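Local coordinates for protein OLD nuclease (Thermus scotoductus, PDB 6P74) that degrades linear and supercoiled double-stranded DNA as a metal-dependent exonuclease and nicks circular DNA, and also hydrolyses ATP in a DNA-stimulated manner, at residues A[327-330]-A[334-337]; A[24-29]-A[35-40]; A[321-326]-A[366-371]; A[121-124]-A[128-131]; A[384-389]-A[394-399]. All coordinates share one frame; numbering follows the deposited sequence.

Interaction 1 (A[327-330]-A[334-337]); sequences RKDR and VVVS. With SO4 (sulfate ion), chain H.
Val335 O takes two donors. The backbone N of Arg327 gives it a nearly straight hydrogen bond of 3.1 Å (N-H...O angle 164°). A water gives it a second one, at 3.0 Å from Val335 O. The same water accepts from Arg327 NE and is hydrogen-bonded to Ser337 OG at 2.7 Å, so it ties the side chain of Arg327 to Val335 and Ser337 of the partner strand. The return bond, from Val335 N to Arg327 O, is 2.9 Å. Arg327 and Val335 thus form a hydrogen-bonded antiparallel pair, and Lys328 with Val334 the non-hydrogen-bonded pair beside it. They belong to the beta hairpin of strands 323-328 and 334-337, at one border of the mixed sheet of the ATPase domain. Val334 CA adds a CA-H...O contact to Arg327 O. On the face of Lys328 and Val334, Lys328 CG lies 4.0 Å from Val334 CG2, and the rest of the lysine runs on extended. Arg327 is on the other face. Its CG sits between the backbone N and the carbonyl carbon (chi1 79°), and the chain bends at chi3. This brings NE to the water; NH2 makes weak bonds to Leu422 O and Asp423 O. Asp329 OD1 binds the backbone N of Asp331 and Arg333 in the turn. A sulfate ion accepts a hydrogen bond from Lys328 N through its O4, 3.2 Å away.

Interaction 2 (A[24-29]-A[35-40]); sequences TAIVGP and TTILRA. With SO4 (sulfate ion), chain D.
Ile26 and the pair Ile37 and Leu38 join the strand and helix that flank the P-loop (Walker A) of the ATPase domain. Strand 23-27 leads into the loop, and helix 34-45 leaves it. At the start of the helix a sulfate ion sits in the loop, held by Gly31 N and Gly33 N. This is the probable ATP site, and the ion's place is consistent with that of a nucleotide phosphate. The side chain of Ile26 reaches from the strand to the helix. Its CG1 lies opposite the carbonyl carbon (chi1 -51°), and the chain is extended at chi2 (-171°). CD1 is therefore the atom that does the touching. It meets one branch of each partner. The contact is small and buried, with no hydrogen bond across it. Strand 323-328 also bounds it, since Val326 touches both Ile26 and Ile37. Leu38 continues onto Ile306 and Ser308 of strand 304-308. The two partners present themselves differently. Ile37 starts toward the strand and offers its beta branch at an oblique angle to Ile26: Ile37 CG2 is 3.9 Å from Ile26 CD1. Leu38 leaves the helix at its flank, and only its end comes close. It runs past Ile26 in the opposite direction, and its CD2 meets the same methyl at equal range, 3.9 Å from Leu38 CD2 to Ile26 CD1.

Interaction 3 (A[321-326]-A[366-371]); sequences EALRLV and EVLFAK
Strand 323-326 runs extended past a short 3-10 turn at 366-368, and the nearest CA atoms, those of Leu325 and Leu368, are 7.9 Å apart. Side chains fill the gap, and no hydrogen bond crosses it. Leu323 and Leu368 reach toward each other tip to tip. Leu323 CD1 is 3.8 Å from Leu368 CD2, and Leu323 CD2 is 3.9 Å from Leu368 CD1. Both methyl groups of each leucine are thus engaged. The two leucines share one rotamer, with CG turned to the side of the backbone N (chi1 -70° in Leu323, -55° in Leu368), and their forked ends face each other. Leu325 points the same way from the strand, but its CD1 comes only to 4.2 Å from Leu368 O. The strand belongs to the mixed sheet of the ATPase domain. The 3-10 turn lies about where that domain probably gives way to the Toprim domain. Leu422 of helix 409-422 touches Leu323, Leu325 and Leu368, so the apolar cluster draws on both parts of the protein. Behind the strand, Arg324 is pinned. Its NH1 donates to Glu321 O at 2.7 Å and to Leu323 O at 2.9 Å. Both oxygens lie in the guanidinium plane, although NH1 stands above the carbonyl plane of Leu323. NE of Arg324 binds Pro19 O, so the guanidinium group is fixed from more than one side. Glu321 OE2 forms a salt bridge with Arg351.

Interaction 4 (A[121-124]-A[128-131]); sequences NPLR and DMRN
Met129 and Leu123 make most of this contact, and the backbone of Arg124 adds the remainder. Met129 sits on helix 127-132 and points back toward the preceding loop. Its chain is extended through chi1 and chi2 (-177° and 176°) and then bends at chi3 (-78°). The bend places the terminal methyl, CE, next to the leucine: CE lies 4.1 Å from Leu123 CD2. The two side chains meet at a slant, with one methyl of each in play. The sulfur meets the backbone instead: Met129 SD is 4.4 Å from Arg124 O, a loose contact. The side chain of Arg124 leads away from the helix and comes within about 4 Å (nearest atoms) of a bound buffer molecule. The contact joins loop and helix within the N-terminal part of the ATPase domain. In the antiparallel sheet, Ile87 of strand 85-97 and Pro107 of strand 100-109 touch both Leu123 and Met129. Leu123 also rests on Phe85, and Met129 on Phe90 and on Tyr80 of strand 79-82. On the helix, Arg130 turns elsewhere and donates from NE to Val44 O. No hydrogen bond or salt bridge links the two segments. With little surface between them and one methyl pair at van der Waals range, the loop and helix are probably held together mainly through the apolar residues of the sheet that both touch.

Interaction 5 (A[384-389]-A[394-399]); sequences AALQLF and VDPDAE
Phe389 and Pro396 form the dense part of this contact. The proline ring lies over one face of the phenyl ring. Pro396 CB is 4.3 Å from the ring centroid and 18° off the normal, a CH-pi contact. Pro396 CD also approaches Phe389 CD1, at 4.0 Å. Val394 comes to the edge of the same ring, in its plane, with CG1 at 3.8 Å from Phe389 CD1. The phenyl ring is thus met on a face and at its rim by two residues of one loop. Leu386, one turn earlier, adds its CD2 at 3.7 Å from Pro396 CG. One backbone bond closes the group: Val394 N donates to Phe389 O at 3.0 Å, nearly straight at 171°, though the donor is tilted from the carbonyl plane.

On either side of Pro396 in the sequence the loop turns to solvent: Asp395 before it, and Asp397, Ala398 and Glu399 after it, are exposed. Here the loop bonds to itself: Asp395 OD1 accepts from Asp397 N in an Asx turn, at 3.2 Å, and Asp397 N approaches from above the carboxylate plane. The inner side is different. Phe389 rests on Leu374, Ile401 and Val403 of strands 372-376 and 401-405, and both Phe389 and Val394 touch Thr523 of helix 513-523. Strand 372-376, helix 379-391 and strand 401-405 follow one another, and the two strands are parallel neighbours. Loop 394-399 lies in the helix-to-strand link of this beta-alpha-beta crossover in the Toprim domain.

How the interactions relate
Interactions 1, 2 and 3 meet in one sheet of the ATPase domain. Strand 323-328 serves both 1 and 3 and lies beside strand 23-27 of interaction 2. Backbone bonds tie them: Ser337 N to Leu325 O, and Val27 to Arg324 and Val326. Interactions 2 and 3 are buried and apolar across their segments. Interaction 1, at the sheet border, is partly buried and adds backbone bonds, a water and a sulfate. Interaction 4 is also buried and apolar, but sits in another part of the ATPase domain. Interaction 5 belongs to the Toprim domain, its centre about 57 Å from that of 4. It mixes a packed aromatic with an exposed acidic loop, and touches interaction 3 through Lys371 and Glu399.

Interaction 1 (A[327-330]-A[334-337])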
# COMPACT_ATOMS: atom_id res chain seq x y z
N ARG A 327 -0.15 -17.53 -9.85
CA ARG A 327 -1.59 -17.59 -9.67
C ARG A 327 -1.94 -18.43 -8.45
O ARG A 327 -1.09 -19.16 -7.92
CB ARG A 327 -2.28 -18.13 -10.93
CG ARG A 327 -2.23 -19.60 -11.08
CD ARG A 327 -2.50 -19.96 -12.50
NE ARG A 327 -1.47 -20.88 -12.94
CZ ARG A 327 -1.32 -21.33 -14.17
NH1 ARG A 327 -2.14 -20.96 -15.15
NH2 ARG A 327 -0.32 -22.17 -14.41
N LYS A 328 -3.18 -18.29 -7.99
CA LYS A 328 -3.68 -19.03 -6.84
C LYS A 328 -4.36 -20.31 -7.30
O LYS A 328 -5.12 -20.30 -8.27
CB LYS A 328 -4.66 -18.17 -6.02
CG LYS A 328 -4.02 -16.94 -5.37
CD LYS A 328 -4.97 -16.19 -4.40
CE LYS A 328 -4.27 -14.97 -3.75
NZ LYS A 328 -4.95 -14.36 -2.56
N ASP A 329 -4.05 -21.42 -6.63
CA ASP A 329 -4.63 -22.71 -7.00
C ASP A 329 -6.00 -22.88 -6.33
O ASP A 329 -6.53 -21.96 -5.69
CB ASP A 329 -3.65 -23.85 -6.69
CG ASP A 329 -3.61 -24.26 -5.20
OD1 ASP A 329 -4.39 -23.74 -4.36
OD2 ASP A 329 -2.78 -25.14 -4.87
N ARG A 330 -6.58 -24.08 -6.46
CA ARG A 330 -7.93 -24.30 -5.97
C ARG A 330 -8.10 -23.81 -4.54
O ARG A 330 -9.21 -23.43 -4.15
CB ARG A 330 -8.28 -25.79 -6.07
CG ARG A 330 -8.39 -26.29 -7.51
CD ARG A 330 -9.31 -27.50 -7.62
NE ARG A 330 -9.87 -27.64 -8.96
CZ ARG A 330 -11.12 -27.29 -9.30
NH1 ARG A 330 -11.94 -26.80 -8.38
NH2 ARG A 330 -11.54 -27.45 -10.55
N VAL A 334 -0.69 -19.60 -3.52
CA VAL A 334 0.05 -19.02 -4.65
C VAL A 334 1.08 -20.02 -5.13
O VAL A 334 1.83 -20.62 -4.34
CB VAL A 334 0.70 -17.68 -4.30
CG1 VAL A 334 1.43 -17.14 -5.54
CG2 VAL A 334 -0.34 -16.69 -3.87
N VAL A 335 1.12 -20.20 -6.43
CA VAL A 335 1.96 -21.17 -7.12
C VAL A 335 2.62 -20.40 -8.25
O VAL A 335 1.97 -19.57 -8.89
CB VAL A 335 1.10 -22.35 -7.66
CG1 VAL A 335 1.86 -23.18 -8.66
CG2 VAL A 335 0.62 -23.21 -6.49
N VAL A 336 3.92 -20.62 -8.44
CA VAL A 336 4.66 -19.97 -9.52
C VAL A 336 5.13 -21.04 -10.49
O VAL A 336 5.64 -22.09 -10.07
CB VAL A 336 5.86 -19.19 -8.99
CG1 VAL A 336 6.59 -18.50 -10.15
CG2 VAL A 336 5.43 -18.21 -7.93
N SER A 337 4.98 -20.77 -11.79
CA SER A 337 5.37 -21.70 -12.85
C SER A 337 6.39 -21.04 -13.76
O SER A 337 6.37 -19.82 -13.95
CB SER A 337 4.16 -22.12 -13.72
OG SER A 337 3.05 -22.43 -12.91
S SO4 H . -6.34 -17.34 -10.47
O1 SO4 H . -6.64 -18.69 -10.94
O2 SO4 H . -5.19 -16.85 -11.20
O3 SO4 H . -7.48 -16.45 -10.70
O4 SO4 H . -6.03 -17.38 -9.05
O HOH W 1 1.39 -20.82 -11.50

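Interaction 2 (A[24-29]-A[35-40])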
# COMPACT_ATOMS: atom_id res chain seq x y z
N THR A 24 13.49 -11.10 -16.09
CA THR A 24 12.48 -11.91 -15.42
C THR A 24 11.14 -11.22 -15.64
O THR A 24 10.93 -10.10 -15.16
CB THR A 24 12.80 -12.09 -13.94
OG1 THR A 24 14.17 -12.50 -13.77
CG2 THR A 24 11.90 -13.15 -13.35
N ALA A 25 10.24 -11.88 -16.38
CA ALA A 25 8.94 -11.33 -16.75
C ALA A 25 7.89 -12.10 -15.96
O ALA A 25 7.70 -13.30 -16.20
CB ALA A 25 8.67 -11.43 -18.25
N ILE A 26 7.21 -11.41 -15.05
CA ILE A 26 6.30 -12.04 -14.10
C ILE A 26 4.88 -11.71 -14.52
O ILE A 26 4.50 -10.54 -14.56
CB ILE A 26 6.59 -11.57 -12.68
CG1 ILE A 26 8.09 -11.73 -12.36
CG2 ILE A 26 5.67 -12.26 -11.72
CD1 ILE A 26 8.45 -11.49 -10.91
N VAL A 27 4.09 -12.74 -14.82
CA VAL A 27 2.72 -12.57 -15.30
C VAL A 27 1.78 -13.42 -14.45
O VAL A 27 2.19 -14.36 -13.77
CB VAL A 27 2.56 -12.95 -16.78
CG1 VAL A 27 3.72 -12.40 -17.58
CG2 VAL A 27 2.48 -14.45 -16.92
N GLY A 28 0.49 -13.09 -14.53
CA GLY A 28 -0.53 -13.77 -13.77
C GLY A 28 -1.63 -12.80 -13.39
O GLY A 28 -1.49 -11.58 -13.56
N PRO A 29 -2.75 -13.31 -12.88
CA PRO A 29 -3.89 -12.43 -12.56
C PRO A 29 -3.64 -11.54 -11.35
O PRO A 29 -2.72 -11.74 -10.55
CB PRO A 29 -5.03 -13.42 -12.29
CG PRO A 29 -4.61 -14.68 -12.99
CD PRO A 29 -3.11 -14.73 -12.77
N THR A 35 2.52 -8.80 -7.69
CA THR A 35 3.11 -7.60 -7.11
C THR A 35 3.76 -7.91 -5.76
O THR A 35 4.76 -7.28 -5.39
CB THR A 35 2.04 -6.52 -6.98
OG1 THR A 35 1.56 -6.17 -8.28
CG2 THR A 35 2.59 -5.28 -6.31
N THR A 36 3.22 -8.89 -5.04
CA THR A 36 3.77 -9.25 -3.74
C THR A 36 5.17 -9.85 -3.88
O THR A 36 6.04 -9.62 -3.03
CB THR A 36 2.81 -10.20 -3.03
OG1 THR A 36 1.53 -9.56 -2.88
CG2 THR A 36 3.35 -10.61 -1.66
N ILE A 37 5.42 -10.60 -4.96
CA ILE A 37 6.79 -11.02 -5.24
C ILE A 37 7.71 -9.81 -5.35
O ILE A 37 8.77 -9.76 -4.72
CB ILE A 37 6.84 -11.88 -6.52
CG1 ILE A 37 6.21 -13.25 -6.27
CG2 ILE A 37 8.28 -12.01 -7.03
CD1 ILE A 37 6.05 -14.10 -7.52
N LEU A 38 7.31 -8.81 -6.14
CA LEU A 38 8.16 -7.64 -6.29
C LEU A 38 8.37 -6.92 -4.96
O LEU A 38 9.49 -6.49 -4.65
CB LEU A 38 7.58 -6.68 -7.32
CG LEU A 38 7.40 -7.25 -8.72
CD1 LEU A 38 7.05 -6.12 -9.67
CD2 LEU A 38 8.66 -7.97 -9.16
N ARG A 39 7.30 -6.76 -4.16
CA ARG A 39 7.45 -6.04 -2.89
C ARG A 39 8.39 -6.78 -1.93
O ARG A 39 9.15 -6.15 -1.19
CB ARG A 39 6.08 -5.81 -2.24
CG ARG A 39 5.09 -5.07 -3.14
CD ARG A 39 5.31 -3.55 -3.20
NE ARG A 39 4.17 -2.83 -2.65
CZ ARG A 39 3.06 -2.53 -3.32
NH1 ARG A 39 2.92 -2.87 -4.59
NH2 ARG A 39 2.07 -1.88 -2.71
N ALA A 40 8.36 -8.12 -1.96
CA ALA A 40 9.25 -8.89 -1.10
C ALA A 40 10.71 -8.61 -1.43
O ALA A 40 11.54 -8.48 -0.52
CB ALA A 40 8.94 -10.38 -1.22
S SO4 D . -0.67 -8.83 -7.09
O1 SO4 D . -0.90 -10.26 -7.20
O2 SO4 D . 0.34 -8.43 -8.07
O3 SO4 D . -1.90 -8.12 -7.37
O4 SO4 D . -0.21 -8.50 -5.74

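Interaction 3 (A[321-326]-A[366-371])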
# COMPACT_ATOMS: atom_id res chain seq x y z
N GLU A 321 12.60 -18.46 -21.20
CA GLU A 321 13.38 -18.51 -19.97
C GLU A 321 12.98 -17.40 -19.01
O GLU A 321 13.08 -17.57 -17.79
CB GLU A 321 14.89 -18.42 -20.26
CG GLU A 321 15.43 -19.54 -21.15
CD GLU A 321 15.27 -19.25 -22.64
OE1 GLU A 321 14.48 -18.35 -23.01
OE2 GLU A 321 15.94 -19.92 -23.45
N ALA A 322 12.53 -16.25 -19.54
CA ALA A 322 12.19 -15.11 -18.68
C ALA A 322 10.89 -15.30 -17.92
O ALA A 322 10.69 -14.65 -16.88
CB ALA A 322 12.09 -13.84 -19.51
N LEU A 323 10.03 -16.22 -18.37
CA LEU A 323 8.64 -16.26 -17.93
C LEU A 323 8.49 -16.86 -16.55
O LEU A 323 9.05 -17.93 -16.26
CB LEU A 323 7.81 -17.04 -18.94
CG LEU A 323 7.64 -16.29 -20.27
CD1 LEU A 323 6.90 -17.14 -21.30
CD2 LEU A 323 6.96 -14.93 -20.05
N ARG A 324 7.72 -16.17 -15.72
CA ARG A 324 7.23 -16.68 -14.44
C ARG A 324 5.75 -16.38 -14.39
O ARG A 324 5.35 -15.22 -14.49
CB ARG A 324 7.92 -16.00 -13.24
CG ARG A 324 9.43 -15.88 -13.32
CD ARG A 324 10.10 -17.23 -13.16
NE ARG A 324 11.54 -17.05 -13.15
CZ ARG A 324 12.30 -17.12 -14.23
NH1 ARG A 324 11.76 -17.39 -15.42
NH2 ARG A 324 13.60 -16.93 -14.12
N LEU A 325 4.93 -17.42 -14.21
CA LEU A 325 3.48 -17.26 -14.16
C LEU A 325 2.98 -17.54 -12.75
O LEU A 325 3.27 -18.60 -12.18
CB LEU A 325 2.80 -18.16 -15.20
CG LEU A 325 1.28 -18.33 -15.23
CD1 LEU A 325 0.56 -17.01 -15.33
CD2 LEU A 325 0.91 -19.20 -16.42
N VAL A 326 2.26 -16.57 -12.17
CA VAL A 326 1.90 -16.57 -10.75
C VAL A 326 0.38 -16.60 -10.64
O VAL A 326 -0.30 -15.79 -11.27
CB VAL A 326 2.47 -15.34 -10.02
CG1 VAL A 326 2.05 -15.33 -8.53
CG2 VAL A 326 3.97 -15.29 -10.12
N GLU A 366 -0.57 -13.52 -26.04
CA GLU A 366 -1.83 -13.57 -25.31
C GLU A 366 -2.04 -14.90 -24.59
O GLU A 366 -2.76 -14.96 -23.59
CB GLU A 366 -2.99 -13.34 -26.29
CG GLU A 366 -3.00 -11.97 -26.94
CD GLU A 366 -3.32 -10.86 -25.97
OE1 GLU A 366 -3.81 -11.17 -24.85
OE2 GLU A 366 -3.10 -9.69 -26.33
N VAL A 367 -1.45 -15.98 -25.11
CA VAL A 367 -1.58 -17.26 -24.42
C VAL A 367 -1.21 -17.13 -22.96
O VAL A 367 -1.73 -17.85 -22.11
CB VAL A 367 -0.72 -18.34 -25.10
CG1 VAL A 367 -1.24 -19.69 -24.76
CG2 VAL A 367 -0.79 -18.18 -26.58
N LEU A 368 -0.28 -16.23 -22.64
CA LEU A 368 0.21 -16.13 -21.27
C LEU A 368 -0.78 -15.46 -20.34
O LEU A 368 -0.59 -15.52 -19.13
CB LEU A 368 1.54 -15.37 -21.24
CG LEU A 368 2.62 -15.94 -22.15
CD1 LEU A 368 3.74 -14.92 -22.29
CD2 LEU A 368 3.13 -17.26 -21.61
N PHE A 369 -1.84 -14.84 -20.86
CA PHE A 369 -2.76 -14.09 -20.02
C PHE A 369 -4.13 -14.73 -19.94
O PHE A 369 -5.03 -14.14 -19.34
CB PHE A 369 -2.85 -12.65 -20.53
CG PHE A 369 -1.52 -11.99 -20.57
CD1 PHE A 369 -0.90 -11.61 -19.39
CD2 PHE A 369 -0.84 -11.84 -21.75
CE1 PHE A 369 0.34 -11.04 -19.41
CE2 PHE A 369 0.41 -11.26 -21.77
CZ PHE A 369 1.00 -10.87 -20.61
N ALA A 370 -4.31 -15.92 -20.49
CA ALA A 370 -5.62 -16.51 -20.67
C ALA A 370 -5.87 -17.59 -19.64
O ALA A 370 -4.93 -18.19 -19.09
CB ALA A 370 -5.75 -17.09 -22.08
N LYS A 371 -7.15 -17.84 -19.37
CA LYS A 371 -7.51 -19.01 -18.56
C LYS A 371 -7.24 -20.30 -19.32
O LYS A 371 -6.84 -21.30 -18.70
CB LYS A 371 -8.98 -18.92 -18.13
CG LYS A 371 -9.26 -17.82 -17.13
CD LYS A 371 -10.73 -17.78 -16.74
CE LYS A 371 -11.03 -16.72 -15.66
NZ LYS A 371 -12.50 -16.66 -15.35

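Interaction 4 (A[121-124]-A[128-131])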
# COMPACT_ATOMS: atom_id res chain seq x y z
N ASN A 121 29.87 -15.57 17.51
CA ASN A 121 28.80 -14.68 17.08
C ASN A 121 28.59 -14.77 15.57
O ASN A 121 29.56 -14.86 14.81
CB ASN A 121 29.12 -13.23 17.45
CG ASN A 121 29.66 -13.11 18.85
OD1 ASN A 121 29.28 -13.87 19.75
ND2 ASN A 121 30.57 -12.17 19.05
N PRO A 122 27.34 -14.75 15.11
CA PRO A 122 27.09 -14.80 13.66
C PRO A 122 27.55 -13.54 12.95
O PRO A 122 27.62 -12.45 13.54
CB PRO A 122 25.56 -14.97 13.56
CG PRO A 122 25.04 -14.42 14.83
CD PRO A 122 26.09 -14.73 15.89
N LEU A 123 27.86 -13.70 11.67
CA LEU A 123 28.12 -12.55 10.80
C LEU A 123 26.82 -11.78 10.56
O LEU A 123 25.79 -12.37 10.24
CB LEU A 123 28.70 -13.01 9.47
CG LEU A 123 29.15 -11.90 8.52
CD1 LEU A 123 30.53 -11.40 8.94
CD2 LEU A 123 29.17 -12.41 7.09
N ARG A 124 26.88 -10.47 10.75
CA ARG A 124 25.72 -9.62 10.55
C ARG A 124 25.84 -8.95 9.19
O ARG A 124 26.92 -8.83 8.63
CB ARG A 124 25.61 -8.58 11.67
CG ARG A 124 25.99 -9.12 13.05
CD ARG A 124 25.11 -8.56 14.14
NE ARG A 124 23.71 -8.85 13.85
CZ ARG A 124 23.02 -9.86 14.37
NH1 ARG A 124 23.61 -10.68 15.25
NH2 ARG A 124 21.75 -10.06 14.02
N ASP A 128 27.74 -1.83 3.51
CA ASP A 128 28.37 -2.14 2.23
C ASP A 128 27.85 -3.45 1.67
O ASP A 128 27.65 -3.58 0.45
CB ASP A 128 29.89 -2.21 2.40
CG ASP A 128 30.46 -0.98 3.10
OD1 ASP A 128 30.62 0.07 2.44
OD2 ASP A 128 30.74 -1.08 4.32
N MET A 129 27.61 -4.42 2.54
CA MET A 129 27.17 -5.73 2.10
C MET A 129 25.78 -5.66 1.50
O MET A 129 25.53 -6.20 0.42
CB MET A 129 27.20 -6.71 3.27
CG MET A 129 26.81 -8.15 2.86
SD MET A 129 26.97 -9.31 4.25
CE MET A 129 28.73 -9.55 4.25
N ARG A 130 24.85 -4.97 2.17
CA ARG A 130 23.50 -4.88 1.62
C ARG A 130 23.46 -4.00 0.38
O ARG A 130 22.77 -4.33 -0.59
CB ARG A 130 22.53 -4.37 2.68
CG ARG A 130 21.07 -4.70 2.34
CD ARG A 130 20.13 -4.00 3.30
NE ARG A 130 19.18 -3.17 2.56
CZ ARG A 130 19.39 -1.90 2.27
NH1 ARG A 130 20.51 -1.30 2.66
NH2 ARG A 130 18.48 -1.22 1.60
N ASN A 131 24.18 -2.87 0.38
CA ASN A 131 24.18 -2.01 -0.80
C ASN A 131 24.78 -2.72 -2.01
O ASN A 131 24.46 -2.35 -3.15
CB ASN A 131 24.94 -0.72 -0.54
CG ASN A 131 24.27 0.15 0.52
OD1 ASN A 131 23.13 -0.09 0.91
ND2 ASN A 131 24.99 1.17 0.99

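Interaction 5 (A[384-389]-A[394-399])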
# COMPACT_ATOMS: atom_id res chain seq x y z
N ALA A 384 -11.89 -19.51 -38.65
CA ALA A 384 -12.90 -20.56 -38.57
C ALA A 384 -13.23 -20.88 -37.12
O ALA A 384 -14.42 -21.00 -36.76
CB ALA A 384 -12.42 -21.81 -39.31
N ALA A 385 -12.21 -21.00 -36.26
CA ALA A 385 -12.45 -21.20 -34.84
C ALA A 385 -13.39 -20.13 -34.27
O ALA A 385 -14.43 -20.45 -33.67
CB ALA A 385 -11.11 -21.22 -34.09
N LEU A 386 -13.07 -18.85 -34.49
CA LEU A 386 -13.87 -17.78 -33.88
C LEU A 386 -15.29 -17.75 -34.42
O LEU A 386 -16.22 -17.42 -33.68
CB LEU A 386 -13.18 -16.42 -34.08
CG LEU A 386 -11.86 -16.21 -33.33
CD1 LEU A 386 -11.18 -14.92 -33.76
CD2 LEU A 386 -12.08 -16.19 -31.82
N GLN A 387 -15.48 -18.10 -35.69
CA GLN A 387 -16.85 -18.19 -36.19
C GLN A 387 -17.59 -19.36 -35.54
O GLN A 387 -18.77 -19.25 -35.22
CB GLN A 387 -16.83 -18.31 -37.72
CG GLN A 387 -18.18 -18.62 -38.32
CD GLN A 387 -19.18 -17.49 -38.09
OE1 GLN A 387 -18.80 -16.32 -38.01
NE2 GLN A 387 -20.47 -17.84 -37.96
N LEU A 388 -16.90 -20.48 -35.28
CA LEU A 388 -17.58 -21.58 -34.60
C LEU A 388 -17.90 -21.23 -33.16
O LEU A 388 -19.00 -21.54 -32.67
CB LEU A 388 -16.76 -22.87 -34.68
CG LEU A 388 -16.88 -23.54 -36.05
CD1 LEU A 388 -15.81 -24.59 -36.26
CD2 LEU A 388 -18.29 -24.13 -36.22
N PHE A 389 -16.97 -20.58 -32.46
CA PHE A 389 -17.29 -20.05 -31.13
C PHE A 389 -18.60 -19.28 -31.19
O PHE A 389 -19.49 -19.48 -30.36
CB PHE A 389 -16.19 -19.13 -30.62
CG PHE A 389 -15.07 -19.83 -29.88
CD1 PHE A 389 -15.16 -20.05 -28.53
CD2 PHE A 389 -13.91 -20.20 -30.54
CE1 PHE A 389 -14.12 -20.65 -27.84
CE2 PHE A 389 -12.86 -20.80 -29.86
CZ PHE A 389 -12.97 -21.03 -28.51
N VAL A 394 -20.58 -18.98 -27.59
CA VAL A 394 -19.52 -18.69 -26.63
C VAL A 394 -18.76 -17.46 -27.10
O VAL A 394 -18.42 -17.34 -28.28
CB VAL A 394 -18.55 -19.89 -26.44
CG1 VAL A 394 -17.42 -19.51 -25.50
CG2 VAL A 394 -19.30 -21.14 -25.94
N ASP A 395 -18.48 -16.55 -26.16
CA ASP A 395 -17.62 -15.41 -26.45
C ASP A 395 -16.25 -15.64 -25.85
O ASP A 395 -16.09 -15.56 -24.62
CB ASP A 395 -18.23 -14.12 -25.90
CG ASP A 395 -17.33 -12.91 -26.12
OD1 ASP A 395 -16.30 -13.01 -26.84
OD2 ASP A 395 -17.65 -11.84 -25.56
N PRO A 396 -15.23 -15.92 -26.67
CA PRO A 396 -13.93 -16.31 -26.08
C PRO A 396 -13.29 -15.21 -25.27
O PRO A 396 -12.57 -15.50 -24.31
CB PRO A 396 -13.08 -16.69 -27.31
CG PRO A 396 -13.82 -16.17 -28.51
CD PRO A 396 -15.27 -16.07 -28.13
N ASP A 397 -13.52 -13.94 -25.62
CA ASP A 397 -12.96 -12.87 -24.80
C ASP A 397 -13.59 -12.86 -23.41
O ASP A 397 -12.88 -12.71 -22.41
CB ASP A 397 -13.15 -11.52 -25.49
CG ASP A 397 -12.60 -11.50 -26.91
OD1 ASP A 397 -11.43 -11.91 -27.11
OD2 ASP A 397 -13.35 -11.10 -27.83
N ALA A 398 -14.91 -13.05 -23.32
CA ALA A 398 -15.54 -13.06 -22.01
C ALA A 398 -15.11 -14.27 -21.18
O ALA A 398 -15.09 -14.20 -19.94
CB ALA A 398 -17.07 -13.02 -22.15
N GLU A 399 -14.77 -15.38 -21.83
CA GLU A 399 -14.37 -16.60 -21.12
C GLU A 399 -12.87 -16.68 -20.88
O GLU A 399 -12.41 -17.68 -20.31
CB GLU A 399 -14.82 -17.84 -21.91
CG GLU A 399 -16.33 -17.91 -22.16
CD GLU A 399 -17.11 -18.08 -20.88
OE1 GLU A 399 -18.24 -17.54 -20.78
OE2 GLU A 399 -16.57 -18.75 -19.97